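Local coordinates for polysaccharide biosynthesis protein CapD (Bacillus thuringiensis HD-771, PDB 6BWC), which probably catalyses an NADP-dependent early step on UDP-N-acetylglucosamine in the biosynthesis of CMP-pseudaminic acid, a nucleotide sugar linked to flagellin glycosylation, at residues 240-245 against 329-334; 22-27 against 33-38; 107-112 against 148-153; 282-287 against 291-296. The protein carries 2 engineered substitutions. All coordinates share one frame; numbering follows the deposited sequence.

Interaction 1: 240-245 against 329-334; sequences SEVMIE and NLILNQ
Ile331 reaches from helix 324-333 to Val242 and Met243 on helix 236-251, a helix-helix contact in a short-chain dehydrogenase whose core is a Rossmann fold. The contact between the segments is small, 125 Å² counting both sides, and all three residues are buried; the nearest CA pair, Met243 and Ile331, is 8.4 Å apart, so side chains alone bridge the gap.

The apolar part rests on the two branches of Ile331. Its chi1 of -68° puts CG1 anti to the carbonyl carbon and CG2 anti to the backbone N, so that the CG1-CD1 arm goes to Val242 and CG2 to Met243. CD1 meets Val242 CG1 at 3.6 Å, the two side chains sliding past one another in opposite directions. The chain of Met243 bends at chi2 (73°) and again at chi3, carrying the terminal methyl back toward Ile331 although its CB does not point there. Leu337 packs on both Met243 and Ile331, while Ile180 and Phe183 of helix 179-190 lie against the methionine.

Charged groups add a second tie between the same helices, further along helix 236-251 and toward the start of helix 324-333. Glu245 OE1 forms salt bridges with Lys324 NZ and Arg328 NH2, so a single carboxylate oxygen engages two basic residues. Within each segment ordinary helical bonding persists, as in Glu245 N to Glu241 O at 3.1 Å and Asn333 N to Asn329 O at 2.7 Å.

No hydrogen bond crosses between the segments; Met243 CE ends 3.9 Å from Ile331 CG2.

Interaction 2: 22-27 against 33-38; sequences SILSNV and KVVRVF
Ser22 O is gripped by three donors within the helix whose Leu24 and Val27 pack on Val35. Asn26 N supplies the helical bond at 3.1 Å, and Ser25 OG donates to the same Ser22 O at 3.1 Å. The third donor, Asn26 ND2, stands 2.9 Å from Ser22 O but above the carbonyl plane, 41° out of it, and its N-H bond is bent. Two side chains thus fold back onto one turn of the helix, and both belong to the flank away from the strand.

The side chains that meet the strand are apolar. Leu24 sets CG anti to its backbone N (chi1 173°), which brings both methyls forward even though CB itself does not aim at the strand. CD1 meets Val35 CG1 at 3.5 Å, and CD2 meets Val37 CG2 at 3.7 Å, the latter pair of side chains crossing at about a right angle.

These segments are the helix and second strand of the beta-alpha-beta unit 9-13, 18-29, 34-39 that opens the Rossmann fold. Their axes run 172° apart, nearly antiparallel, with a closest approach of 9.9 Å, as expected when a helix returns across its sheet. Ile12 of the first strand also receives Leu24, and Val37 touches Thr16 in a glycine-rich loop consistent with the GxGxxG dinucleotide-binding pattern.

Val35 divides its branches: CG1 serves Leu24, whereas CG2 turns to Val27 CG1 at 3.8 Å. On the strand's other side, Arg36 points away from the helix and salt-bridges Glu77 through NH2.

Interaction 3: 107-112 against 148-153; sequences FGTQNV and RLITSA
Gln110 and Leu149 cross at about a right angle, the glutamine chain lying over the branch point of the leucine. A bend at chi2 (-75°) folds Gln110 so that its methylene carbon and its amide both face the partner: CG is 3.8 Å from Leu149 CD2, and NE2 lies against Leu149 CG (3.2 Å) without a hydrogen bond. Thr109, the preceding residue, directs its CB toward the other helix and offers carbon, CB to Leu149 CD2 at 4.1 Å and CG2 to Ile150 CD1 at 4.3 Å. Its hydroxyl OG1 is occupied by hydrogen bonds with Asn105 O and His84 NE2.

The helix segments run nearly parallel, crossing at -24° with axes 10.1 Å apart. Phe99 of the second subunit packs on Phe107 and Gln110, and Pro98 of that subunit on Leu149, consistent with the four-helix dimer interface familiar in short-chain dehydrogenases.

With no hydrogen bond between the segments, cohesion rests on dispersion and burial of carbon: the leucine is shared between a neighbouring helix and a neighbouring subunit, while the threonine, its hydroxyl spent on Asn105 and His84, gives only carbon to this contact.

Interaction 4: 282-287 against 291-296; sequences LQAFEL and FIIPSP
Phe285 and Ile292 form the hydrogen-bonded pair of an antiparallel beta hairpin at the edge of the Rossmann sheet. Phe285 N donates to Ile292 O at 2.7 Å and nearly straight, 174° at the hydrogen; the return bond, Ile292 N to Phe285 O, is 2.9 Å at 162°. Phe285 O also receives a CA-H...O contact from Phe291, with CA 3.1 Å away. Glu286 and Phe291 make the adjacent non-hydrogen-bonded pair.

Apolar packing occupies the face carrying Phe285 and Ile292. Pro294 sets CD at the edge of the Phe285 ring, 4.0 Å from CD2, and the two side chains cross at about a right angle. The end of Leu287 comes near Ile292, CD1 to CD1 3.6 Å, the two side chains meeting at a slant.

On the face of Glu286 and Phe291 the two side chains lie side by side, pointing the same way. Glu286 CG comes to 3.3 Å from Phe291 CE1, with carboxylate and ring planes 70° apart.

Lys230 links this pair: it salt-bridges Glu286 OE2 and makes a cation-pi contact with Phe291, so the ammonium charge is probably stabilised by both the acid and the aromatic ring.

Interactions 1, 2 and 3 lie at different distances from the cofactor and sugar nucleotide. Interaction 2 lies nearest the cofactor, Val37 being about 7 Å from bound NADP, and interaction 3 follows with Thr109 at about 8 Å; their nearest atoms are about 8 Å apart. Interaction 1 sits toward the sugar nucleotide, Met243 about 10 Å from UDP-N-acetylglucosamine, on the opposite side of the chain's centre from interaction 3, with centres 38 Å apart. Interactions 2 and 4 both reach the large sheet, yet their centres are 29 Å apart. Only interactions 3 and 4 touch: Thr151 CG2 packs on Ser295 OG at 3.1 Å and on Pro296 CD at 3.8 Å.

Interaction 1: 240-245 against 329-334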
loop_
_atom_site.group_PDB
_atom_site.type_symbol
_atom_site.label_atom_id
_atom_site.label_comp_id
_atom_site.label_asym_id
_atom_site.label_seq_id
_atom_site.Cartn_x
_atom_site.Cartn_y
_atom_site.Cartn_z
ATOM N N SER C 240 -35.213 -31.724 -7.115
ATOM C CA SER C 240 -36.116 -30.826 -7.810
ATOM C C SER C 240 -37.535 -31.345 -7.661
ATOM O O SER C 240 -38.428 -30.578 -7.304
ATOM C CB SER C 240 -35.726 -30.647 -9.273
ATOM O OG SER C 240 -35.546 -31.892 -9.901
ATOM N N GLU C 241 -37.725 -32.649 -7.883
ATOM C CA GLU C 241 -39.027 -33.325 -7.661
ATOM C C GLU C 241 -39.591 -33.127 -6.213
ATOM O O GLU C 241 -40.679 -32.524 -6.033
ATOM C CB GLU C 241 -38.927 -34.827 -8.031
ATOM C CG GLU C 241 -38.791 -35.094 -9.535
ATOM C CD GLU C 241 -38.711 -36.570 -9.906
ATOM O OE1 GLU C 241 -38.870 -37.440 -9.026
ATOM O OE2 GLU C 241 -38.496 -36.864 -11.096
ATOM N N VAL C 242 -38.838 -33.595 -5.205
ATOM C CA VAL C 242 -39.240 -33.466 -3.793
ATOM C C VAL C 242 -39.644 -32.029 -3.471
ATOM O O VAL C 242 -40.674 -31.807 -2.835
ATOM C CB VAL C 242 -38.132 -33.947 -2.809
ATOM C CG1 VAL C 242 -38.401 -33.488 -1.381
ATOM C CG2 VAL C 242 -38.020 -35.467 -2.820
ATOM N N MET C 243 -38.844 -31.062 -3.924
ATOM C CA MET C 243 -39.048 -29.653 -3.571
ATOM C C MET C 243 -40.392 -29.118 -4.080
ATOM O O MET C 243 -41.091 -28.417 -3.346
ATOM C CB MET C 243 -37.879 -28.794 -4.083
ATOM C CG MET C 243 -37.547 -27.596 -3.213
ATOM S SD MET C 243 -36.733 -28.041 -1.665
ATOM C CE MET C 243 -38.019 -27.624 -0.512
ATOM N N ILE C 244 -40.752 -29.474 -5.318
ATOM C CA ILE C 244 -42.012 -29.040 -5.938
ATOM C C ILE C 244 -43.201 -29.680 -5.250
ATOM O O ILE C 244 -44.188 -29.012 -4.967
ATOM C CB ILE C 244 -42.049 -29.391 -7.429
ATOM C CG1 ILE C 244 -41.039 -28.526 -8.178
ATOM C CG2 ILE C 244 -43.442 -29.184 -8.024
ATOM C CD1 ILE C 244 -40.682 -29.065 -9.550
ATOM N N GLU C 245 -43.112 -30.978 -5.000
ATOM C CA GLU C 245 -44.150 -31.666 -4.232
ATOM C C GLU C 245 -44.470 -30.938 -2.933
ATOM O O GLU C 245 -45.598 -30.477 -2.753
ATOM C CB GLU C 245 -43.741 -33.118 -3.943
ATOM C CG GLU C 245 -43.959 -34.044 -5.135
ATOM C CD GLU C 245 -42.812 -35.018 -5.396
ATOM O OE1 GLU C 245 -42.269 -35.610 -4.437
ATOM O OE2 GLU C 245 -42.466 -35.207 -6.589
ATOM N N ASN C 329 -37.797 -36.750 3.883
ATOM C CA ASN C 329 -37.775 -36.792 5.351
ATOM C C ASN C 329 -36.828 -35.759 5.910
ATOM O O ASN C 329 -37.210 -34.979 6.782
ATOM C CB ASN C 329 -37.375 -38.167 5.862
ATOM C CG ASN C 329 -38.447 -39.202 5.614
ATOM O OD1 ASN C 329 -39.584 -38.882 5.215
ATOM N ND2 ASN C 329 -38.096 -40.461 5.845
ATOM N N LEU C 330 -35.608 -35.765 5.357
ATOM C CA LEU C 330 -34.548 -34.802 5.667
ATOM C C LEU C 330 -35.036 -33.341 5.508
ATOM O O LEU C 330 -35.088 -32.580 6.496
ATOM C CB LEU C 330 -33.306 -35.050 4.779
ATOM C CG LEU C 330 -31.935 -35.255 5.432
ATOM C CD1 LEU C 330 -30.890 -35.296 4.321
ATOM C CD2 LEU C 330 -31.585 -34.230 6.513
ATOM N N ILE C 331 -35.417 -32.971 4.282
ATOM C CA ILE C 331 -35.838 -31.599 3.974
ATOM C C ILE C 331 -36.950 -31.136 4.923
ATOM O O ILE C 331 -36.949 -29.981 5.371
ATOM C CB ILE C 331 -36.294 -31.433 2.507
ATOM C CG1 ILE C 331 -35.104 -31.589 1.548
ATOM C CG2 ILE C 331 -36.967 -30.072 2.300
ATOM C CD1 ILE C 331 -35.501 -31.866 0.107
ATOM N N LEU C 332 -37.880 -32.035 5.238
ATOM C CA LEU C 332 -38.914 -31.743 6.219
ATOM C C LEU C 332 -38.365 -31.608 7.637
ATOM O O LEU C 332 -38.504 -30.535 8.244
ATOM C CB LEU C 332 -40.034 -32.779 6.132
ATOM C CG LEU C 332 -40.788 -32.653 4.798
ATOM C CD1 LEU C 332 -41.902 -33.679 4.750
ATOM C CD2 LEU C 332 -41.341 -31.251 4.568
ATOM N N ASN C 333 -37.707 -32.650 8.145
ATOM C CA ASN C 333 -37.136 -32.608 9.508
ATOM C C ASN C 333 -36.051 -31.578 9.760
ATOM O O ASN C 333 -35.810 -31.216 10.910
ATOM C CB ASN C 333 -36.613 -33.972 9.936
ATOM C CG ASN C 333 -37.725 -34.966 10.105
ATOM O OD1 ASN C 333 -38.716 -34.666 10.776
ATOM N ND2 ASN C 333 -37.595 -36.148 9.480
ATOM N N GLN C 334 -35.398 -31.096 8.715
ATOM C CA GLN C 334 -34.462 -29.995 8.890
ATOM C C GLN C 334 -35.133 -28.615 8.826
ATOM O O GLN C 334 -34.444 -27.610 8.957
ATOM C CB GLN C 334 -33.321 -30.128 7.878
ATOM C CG GLN C 334 -32.438 -31.338 8.140
ATOM C CD GLN C 334 -31.786 -31.292 9.513
ATOM O OE1 GLN C 334 -31.324 -30.199 9.883
ATOM N NE2 GLN C 334 -31.746 -32.320 10.233
#

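Interaction 2: 22-27 against 33-38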
loop_
_atom_site.group_PDB
_atom_site.type_symbol
_atom_site.label_atom_id
_atom_site.label_comp_id
_atom_site.label_asym_id
_atom_site.label_seq_id
_atom_site.Cartn_x
_atom_site.Cartn_y
_atom_site.Cartn_z
ATOM N N SER C 22 -24.615 -20.378 13.517
ATOM C CA SER C 22 -24.821 -21.659 14.210
ATOM C C SER C 22 -23.655 -21.953 15.178
ATOM O O SER C 22 -23.901 -22.264 16.342
ATOM C CB SER C 22 -25.046 -22.829 13.238
ATOM O OG SER C 22 -25.915 -23.794 13.810
ATOM N N ILE C 23 -22.408 -21.797 14.714
ATOM C CA ILE C 23 -21.226 -21.886 15.614
ATOM C C ILE C 23 -21.343 -20.958 16.847
ATOM O O ILE C 23 -21.014 -21.370 17.959
ATOM C CB ILE C 23 -19.891 -21.560 14.892
ATOM C CG1 ILE C 23 -19.567 -22.623 13.831
ATOM C CG2 ILE C 23 -18.731 -21.473 15.898
ATOM C CD1 ILE C 23 -18.506 -22.197 12.828
ATOM N N LEU C 24 -21.777 -19.711 16.622
ATOM C CA LEU C 24 -21.953 -18.695 17.680
ATOM C C LEU C 24 -22.803 -19.193 18.822
ATOM O O LEU C 24 -22.374 -19.147 19.975
ATOM C CB LEU C 24 -22.598 -17.415 17.113
ATOM C CG LEU C 24 -23.021 -16.309 18.070
ATOM C CD1 LEU C 24 -21.903 -16.030 19.066
ATOM C CD2 LEU C 24 -23.383 -15.051 17.298
ATOM N N SER C 25 -24.007 -19.648 18.493
ATOM C CA SER C 25 -24.930 -20.135 19.507
ATOM C C SER C 25 -24.436 -21.443 20.157
ATOM O O SER C 25 -24.673 -21.670 21.340
ATOM C CB SER C 25 -26.340 -20.285 18.936
ATOM O OG SER C 25 -26.314 -20.997 17.718
ATOM N N ASN C 26 -23.711 -22.278 19.424
ATOM C CA ASN C 26 -23.226 -23.529 20.010
ATOM C C ASN C 26 -22.107 -23.226 20.973
ATOM O O ASN C 26 -22.114 -23.739 22.080
ATOM C CB ASN C 26 -22.810 -24.562 18.947
ATOM C CG ASN C 26 -24.021 -25.299 18.317
ATOM O OD1 ASN C 26 -24.111 -26.523 18.385
ATOM N ND2 ASN C 26 -24.943 -24.550 17.697
ATOM N N VAL C 27 -21.189 -22.351 20.564
ATOM C CA VAL C 27 -20.103 -21.882 21.430
ATOM C C VAL C 27 -20.651 -21.134 22.638
ATOM O O VAL C 27 -20.072 -21.198 23.703
ATOM C CB VAL C 27 -19.039 -21.028 20.651
ATOM C CG1 VAL C 27 -18.215 -20.106 21.562
ATOM C CG2 VAL C 27 -18.094 -21.927 19.870
ATOM N N LYS C 33 -15.860 -16.394 27.872
ATOM C CA LYS C 33 -15.748 -15.047 28.383
ATOM C C LYS C 33 -16.412 -14.060 27.443
ATOM O O LYS C 33 -17.279 -13.299 27.871
ATOM C CB LYS C 33 -14.312 -14.612 28.644
ATOM C CG LYS C 33 -14.245 -13.204 29.271
ATOM C CD LYS C 33 -13.052 -13.016 30.203
ATOM C CE LYS C 33 -13.325 -11.988 31.295
ATOM N NZ LYS C 33 -12.278 -12.076 32.356
ATOM N N VAL C 34 -15.994 -14.093 26.181
ATOM C CA VAL C 34 -16.597 -13.288 25.123
ATOM C C VAL C 34 -16.524 -14.074 23.834
ATOM O O VAL C 34 -15.631 -14.891 23.675
ATOM C CB VAL C 34 -15.900 -11.910 24.973
ATOM C CG1 VAL C 34 -14.505 -12.027 24.370
ATOM C CG2 VAL C 34 -16.733 -10.975 24.136
ATOM N N VAL C 35 -17.486 -13.843 22.947
ATOM C CA VAL C 35 -17.430 -14.293 21.559
ATOM C C VAL C 35 -17.517 -13.040 20.726
ATOM O O VAL C 35 -18.371 -12.206 20.986
ATOM C CB VAL C 35 -18.637 -15.184 21.168
ATOM C CG1 VAL C 35 -18.490 -15.709 19.734
ATOM C CG2 VAL C 35 -18.795 -16.350 22.148
ATOM N N ARG C 36 -16.658 -12.901 19.730
ATOM C CA ARG C 36 -16.719 -11.769 18.826
ATOM C C ARG C 36 -17.285 -12.198 17.475
ATOM O O ARG C 36 -17.008 -13.302 17.007
ATOM C CB ARG C 36 -15.326 -11.181 18.679
ATOM C CG ARG C 36 -14.757 -10.674 20.011
ATOM C CD ARG C 36 -13.496 -9.823 19.848
ATOM N NE ARG C 36 -12.813 -9.576 21.129
ATOM C CZ ARG C 36 -11.528 -9.236 21.265
ATOM N NH1 ARG C 36 -10.733 -9.098 20.213
ATOM N NH2 ARG C 36 -10.996 -9.056 22.458
ATOM N N VAL C 37 -18.120 -11.341 16.884
ATOM C CA VAL C 37 -18.656 -11.522 15.518
ATOM C C VAL C 37 -17.994 -10.479 14.592
ATOM O O VAL C 37 -18.063 -9.278 14.872
ATOM C CB VAL C 37 -20.197 -11.364 15.482
ATOM C CG1 VAL C 37 -20.728 -11.330 14.068
ATOM C CG2 VAL C 37 -20.865 -12.514 16.196
ATOM N N PHE C 38 -17.370 -10.961 13.504
ATOM C CA PHE C 38 -16.619 -10.144 12.538
ATOM C C PHE C 38 -17.198 -10.309 11.120
ATOM O O PHE C 38 -17.024 -11.342 10.487
ATOM C CB PHE C 38 -15.155 -10.553 12.568
ATOM C CG PHE C 38 -14.234 -9.627 11.811
ATOM C CD1 PHE C 38 -13.408 -8.750 12.488
ATOM C CD2 PHE C 38 -14.155 -9.654 10.416
ATOM C CE1 PHE C 38 -12.527 -7.922 11.792
ATOM C CE2 PHE C 38 -13.287 -8.817 9.720
ATOM C CZ PHE C 38 -12.469 -7.959 10.403
#

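Interaction 3: 107-112 against 148-153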
loop_
_atom_site.group_PDB
_atom_site.type_symbol
_atom_site.label_atom_id
_atom_site.label_comp_id
_atom_site.label_asym_id
_atom_site.label_seq_id
_atom_site.Cartn_x
_atom_site.Cartn_y
_atom_site.Cartn_z
ATOM N N PHE C 107 -6.095 -13.809 -0.131
ATOM C CA PHE C 107 -5.401 -12.707 0.563
ATOM C C PHE C 107 -5.932 -12.538 1.973
ATOM O O PHE C 107 -5.156 -12.308 2.904
ATOM C CB PHE C 107 -5.457 -11.368 -0.228
ATOM C CG PHE C 107 -4.813 -10.165 0.494
ATOM C CD1 PHE C 107 -3.480 -10.209 0.947
ATOM C CD2 PHE C 107 -5.546 -8.979 0.724
ATOM C CE1 PHE C 107 -2.891 -9.123 1.606
ATOM C CE2 PHE C 107 -4.951 -7.880 1.369
ATOM C CZ PHE C 107 -3.620 -7.952 1.803
ATOM N N GLY C 108 -7.242 -12.697 2.134
ATOM C CA GLY C 108 -7.880 -12.674 3.463
ATOM C C GLY C 108 -7.519 -13.841 4.380
ATOM O O GLY C 108 -7.379 -13.647 5.609
ATOM N N THR C 109 -7.371 -15.042 3.809
ATOM C CA THR C 109 -6.901 -16.166 4.593
ATOM C C THR C 109 -5.478 -15.856 5.083
ATOM O O THR C 109 -5.161 -16.107 6.248
ATOM C CB THR C 109 -6.951 -17.503 3.816
ATOM O OG1 THR C 109 -8.263 -17.723 3.297
ATOM C CG2 THR C 109 -6.581 -18.694 4.711
ATOM N N GLN C 110 -4.620 -15.284 4.238
ATOM C CA GLN C 110 -3.280 -14.915 4.735
ATOM C C GLN C 110 -3.302 -13.914 5.842
ATOM O O GLN C 110 -2.559 -14.059 6.798
ATOM C CB GLN C 110 -2.372 -14.364 3.654
ATOM C CG GLN C 110 -1.649 -15.482 2.962
ATOM C CD GLN C 110 -0.532 -16.064 3.795
ATOM O OE1 GLN C 110 0.501 -15.410 3.983
ATOM N NE2 GLN C 110 -0.707 -17.322 4.257
ATOM N N ASN C 111 -4.133 -12.890 5.704
ATOM C CA ASN C 111 -4.284 -11.928 6.778
ATOM C C ASN C 111 -4.653 -12.636 8.097
ATOM O O ASN C 111 -4.020 -12.360 9.109
ATOM C CB ASN C 111 -5.285 -10.814 6.416
ATOM C CG ASN C 111 -4.745 -9.849 5.368
ATOM O OD1 ASN C 111 -3.512 -9.681 5.228
ATOM N ND2 ASN C 111 -5.671 -9.202 4.610
ATOM N N VAL C 112 -5.612 -13.569 8.075
ATOM C CA VAL C 112 -5.936 -14.351 9.267
ATOM C C VAL C 112 -4.674 -15.035 9.845
ATOM O O VAL C 112 -4.332 -14.857 11.024
ATOM C CB VAL C 112 -7.053 -15.381 8.968
ATOM C CG1 VAL C 112 -7.175 -16.453 10.046
ATOM C CG2 VAL C 112 -8.376 -14.662 8.817
ATOM N N ARG C 148 -4.060 -24.732 1.172
ATOM C CA ARG C 148 -2.600 -24.732 1.058
ATOM C C ARG C 148 -1.874 -23.731 1.944
ATOM O O ARG C 148 -0.854 -24.087 2.552
ATOM C CB ARG C 148 -2.164 -24.576 -0.407
ATOM C CG ARG C 148 -1.633 -25.845 -1.040
ATOM C CD ARG C 148 -2.424 -27.091 -0.681
ATOM N NE ARG C 148 -2.271 -28.101 -1.723
ATOM C CZ ARG C 148 -3.079 -29.143 -1.898
ATOM N NH1 ARG C 148 -2.868 -29.983 -2.908
ATOM N NH2 ARG C 148 -4.107 -29.352 -1.081
ATOM N N LEU C 149 -2.371 -22.499 2.003
ATOM C CA LEU C 149 -1.875 -21.510 2.977
ATOM C C LEU C 149 -1.931 -22.032 4.421
ATOM O O LEU C 149 -1.022 -21.837 5.213
ATOM C CB LEU C 149 -2.713 -20.245 2.929
ATOM C CG LEU C 149 -2.326 -19.063 2.075
ATOM C CD1 LEU C 149 -1.428 -19.406 0.905
ATOM C CD2 LEU C 149 -3.622 -18.424 1.597
ATOM N N ILE C 150 -3.020 -22.691 4.756
ATOM C CA ILE C 150 -3.212 -23.231 6.095
ATOM C C ILE C 150 -2.153 -24.269 6.470
ATOM O O ILE C 150 -1.588 -24.176 7.551
ATOM C CB ILE C 150 -4.658 -23.779 6.254
ATOM C CG1 ILE C 150 -5.661 -22.598 6.261
ATOM C CG2 ILE C 150 -4.803 -24.654 7.507
ATOM C CD1 ILE C 150 -5.650 -21.739 7.529
ATOM N N THR C 151 -1.887 -25.229 5.587
ATOM C CA THR C 151 -0.870 -26.256 5.851
ATOM C C THR C 151 0.538 -25.681 5.968
ATOM O O THR C 151 1.301 -26.086 6.852
ATOM C CB THR C 151 -0.808 -27.320 4.741
ATOM O OG1 THR C 151 -2.118 -27.586 4.225
ATOM C CG2 THR C 151 -0.209 -28.597 5.277
ATOM N N SER C 152 0.865 -24.753 5.066
ATOM C CA SER C 152 2.138 -24.011 5.111
ATOM C C SER C 152 2.398 -23.216 6.407
ATOM O O SER C 152 3.480 -23.277 6.983
ATOM C CB SER C 152 2.232 -23.052 3.943
ATOM O OG SER C 152 3.560 -22.584 3.843
ATOM N N ALA C 153 1.400 -22.458 6.844
ATOM C CA ALA C 153 1.436 -21.807 8.143
ATOM C C ALA C 153 1.923 -22.760 9.237
ATOM O O ALA C 153 2.847 -22.425 9.977
ATOM C CB ALA C 153 0.066 -21.270 8.493
#

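Interaction 4: 282-287 against 291-296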
loop_
_atom_site.group_PDB
_atom_site.type_symbol
_atom_site.label_atom_id
_atom_site.label_comp_id
_atom_site.label_asym_id
_atom_site.label_seq_id
_atom_site.Cartn_x
_atom_site.Cartn_y
_atom_site.Cartn_z
ATOM N N LEU C 282 -4.894 -42.368 0.256
ATOM C CA LEU C 282 -3.807 -43.295 0.656
ATOM C C LEU C 282 -3.087 -42.946 1.975
ATOM O O LEU C 282 -2.387 -43.797 2.520
ATOM C CB LEU C 282 -2.774 -43.404 -0.471
ATOM C CG LEU C 282 -3.331 -43.890 -1.827
ATOM C CD1 LEU C 282 -2.481 -43.412 -2.995
ATOM C CD2 LEU C 282 -3.477 -45.409 -1.856
ATOM N N GLN C 283 -3.237 -41.707 2.465
ATOM C CA GLN C 283 -2.719 -41.286 3.800
ATOM C C GLN C 283 -3.805 -40.991 4.824
ATOM O O GLN C 283 -3.473 -40.789 6.001
ATOM C CB GLN C 283 -1.766 -40.062 3.764
ATOM C CG GLN C 283 -1.631 -39.299 2.459
ATOM C CD GLN C 283 -0.683 -39.993 1.498
ATOM O OE1 GLN C 283 0.394 -40.428 1.894
ATOM N NE2 GLN C 283 -1.070 -40.100 0.241
ATOM N N ALA C 284 -5.069 -40.964 4.393
ATOM C CA ALA C 284 -6.183 -40.529 5.243
ATOM C C ALA C 284 -6.630 -41.553 6.316
ATOM O O ALA C 284 -6.611 -42.755 6.088
ATOM C CB ALA C 284 -7.361 -40.141 4.356
ATOM N N PHE C 285 -7.044 -41.068 7.482
ATOM C CA PHE C 285 -7.567 -41.924 8.555
ATOM C C PHE C 285 -9.100 -41.956 8.572
ATOM O O PHE C 285 -9.731 -40.960 8.261
ATOM C CB PHE C 285 -6.991 -41.467 9.897
ATOM C CG PHE C 285 -5.496 -41.626 9.972
ATOM C CD1 PHE C 285 -4.918 -42.833 10.393
ATOM C CD2 PHE C 285 -4.648 -40.601 9.561
ATOM C CE1 PHE C 285 -3.529 -42.999 10.428
ATOM C CE2 PHE C 285 -3.256 -40.759 9.591
ATOM C CZ PHE C 285 -2.700 -41.958 10.025
ATOM N N GLU C 286 -9.691 -43.109 8.888
ATOM C CA GLU C 286 -11.142 -43.230 9.078
ATOM C C GLU C 286 -11.473 -43.302 10.547
ATOM O O GLU C 286 -10.832 -44.030 11.300
ATOM C CB GLU C 286 -11.698 -44.490 8.440
ATOM C CG GLU C 286 -12.110 -44.301 7.011
ATOM C CD GLU C 286 -12.917 -45.452 6.464
ATOM O OE1 GLU C 286 -12.637 -45.929 5.329
ATOM O OE2 GLU C 286 -13.860 -45.854 7.168
ATOM N N LEU C 287 -12.479 -42.523 10.938
ATOM C CA LEU C 287 -13.199 -42.670 12.200
ATOM C C LEU C 287 -14.618 -43.111 11.810
ATOM O O LEU C 287 -14.984 -43.077 10.610
ATOM C CB LEU C 287 -13.239 -41.335 12.972
ATOM C CG LEU C 287 -11.943 -40.832 13.631
ATOM C CD1 LEU C 287 -12.081 -39.361 14.017
ATOM C CD2 LEU C 287 -11.549 -41.655 14.856
ATOM N N PHE C 291 -13.406 -38.630 8.203
ATOM C CA PHE C 291 -12.016 -38.907 7.775
ATOM C C PHE C 291 -11.121 -37.783 8.265
ATOM O O PHE C 291 -11.557 -36.647 8.362
ATOM C CB PHE C 291 -11.845 -38.997 6.257
ATOM C CG PHE C 291 -12.715 -40.025 5.581
ATOM C CD1 PHE C 291 -12.241 -41.312 5.333
ATOM C CD2 PHE C 291 -13.996 -39.685 5.122
ATOM C CE1 PHE C 291 -13.030 -42.241 4.667
ATOM C CE2 PHE C 291 -14.792 -40.618 4.464
ATOM C CZ PHE C 291 -14.309 -41.902 4.245
ATOM N N ILE C 292 -9.871 -38.126 8.559
ATOM C CA ILE C 292 -8.840 -37.175 8.928
ATOM C C ILE C 292 -7.696 -37.359 7.944
ATOM O O ILE C 292 -7.093 -38.421 7.905
ATOM C CB ILE C 292 -8.338 -37.415 10.372
ATOM C CG1 ILE C 292 -9.515 -37.241 11.348
ATOM C CG2 ILE C 292 -7.183 -36.465 10.726
ATOM C CD1 ILE C 292 -9.218 -37.479 12.821
ATOM N N ILE C 293 -7.423 -36.342 7.133
ATOM C CA ILE C 293 -6.245 -36.338 6.273
ATOM C C ILE C 293 -5.173 -35.587 7.044
ATOM O O ILE C 293 -5.412 -34.473 7.479
ATOM C CB ILE C 293 -6.487 -35.631 4.917
ATOM C CG1 ILE C 293 -7.789 -36.120 4.255
ATOM C CG2 ILE C 293 -5.307 -35.857 3.974
ATOM C CD1 ILE C 293 -8.091 -35.447 2.921
ATOM N N PRO C 294 -3.995 -36.189 7.236
ATOM C CA PRO C 294 -2.891 -35.432 7.823
ATOM C C PRO C 294 -2.197 -34.429 6.863
ATOM O O PRO C 294 -2.567 -34.291 5.683
ATOM C CB PRO C 294 -1.911 -36.542 8.228
ATOM C CG PRO C 294 -2.156 -37.600 7.219
ATOM C CD PRO C 294 -3.651 -37.617 7.130
ATOM N N SER C 295 -1.178 -33.756 7.391
ATOM C CA SER C 295 -0.420 -32.760 6.651
ATOM C C SER C 295 0.413 -33.386 5.535
ATOM O O SER C 295 1.241 -34.254 5.807
ATOM C CB SER C 295 0.505 -32.022 7.603
ATOM O OG SER C 295 1.058 -30.887 6.981
ATOM N N PRO C 296 0.207 -32.938 4.276
ATOM C CA PRO C 296 1.063 -33.411 3.193
ATOM C C PRO C 296 2.518 -32.942 3.239
ATOM O O PRO C 296 3.301 -33.460 2.473
ATOM C CB PRO C 296 0.393 -32.849 1.922
ATOM C CG PRO C 296 -0.955 -32.396 2.319
ATOM C CD PRO C 296 -0.860 -32.047 3.772
#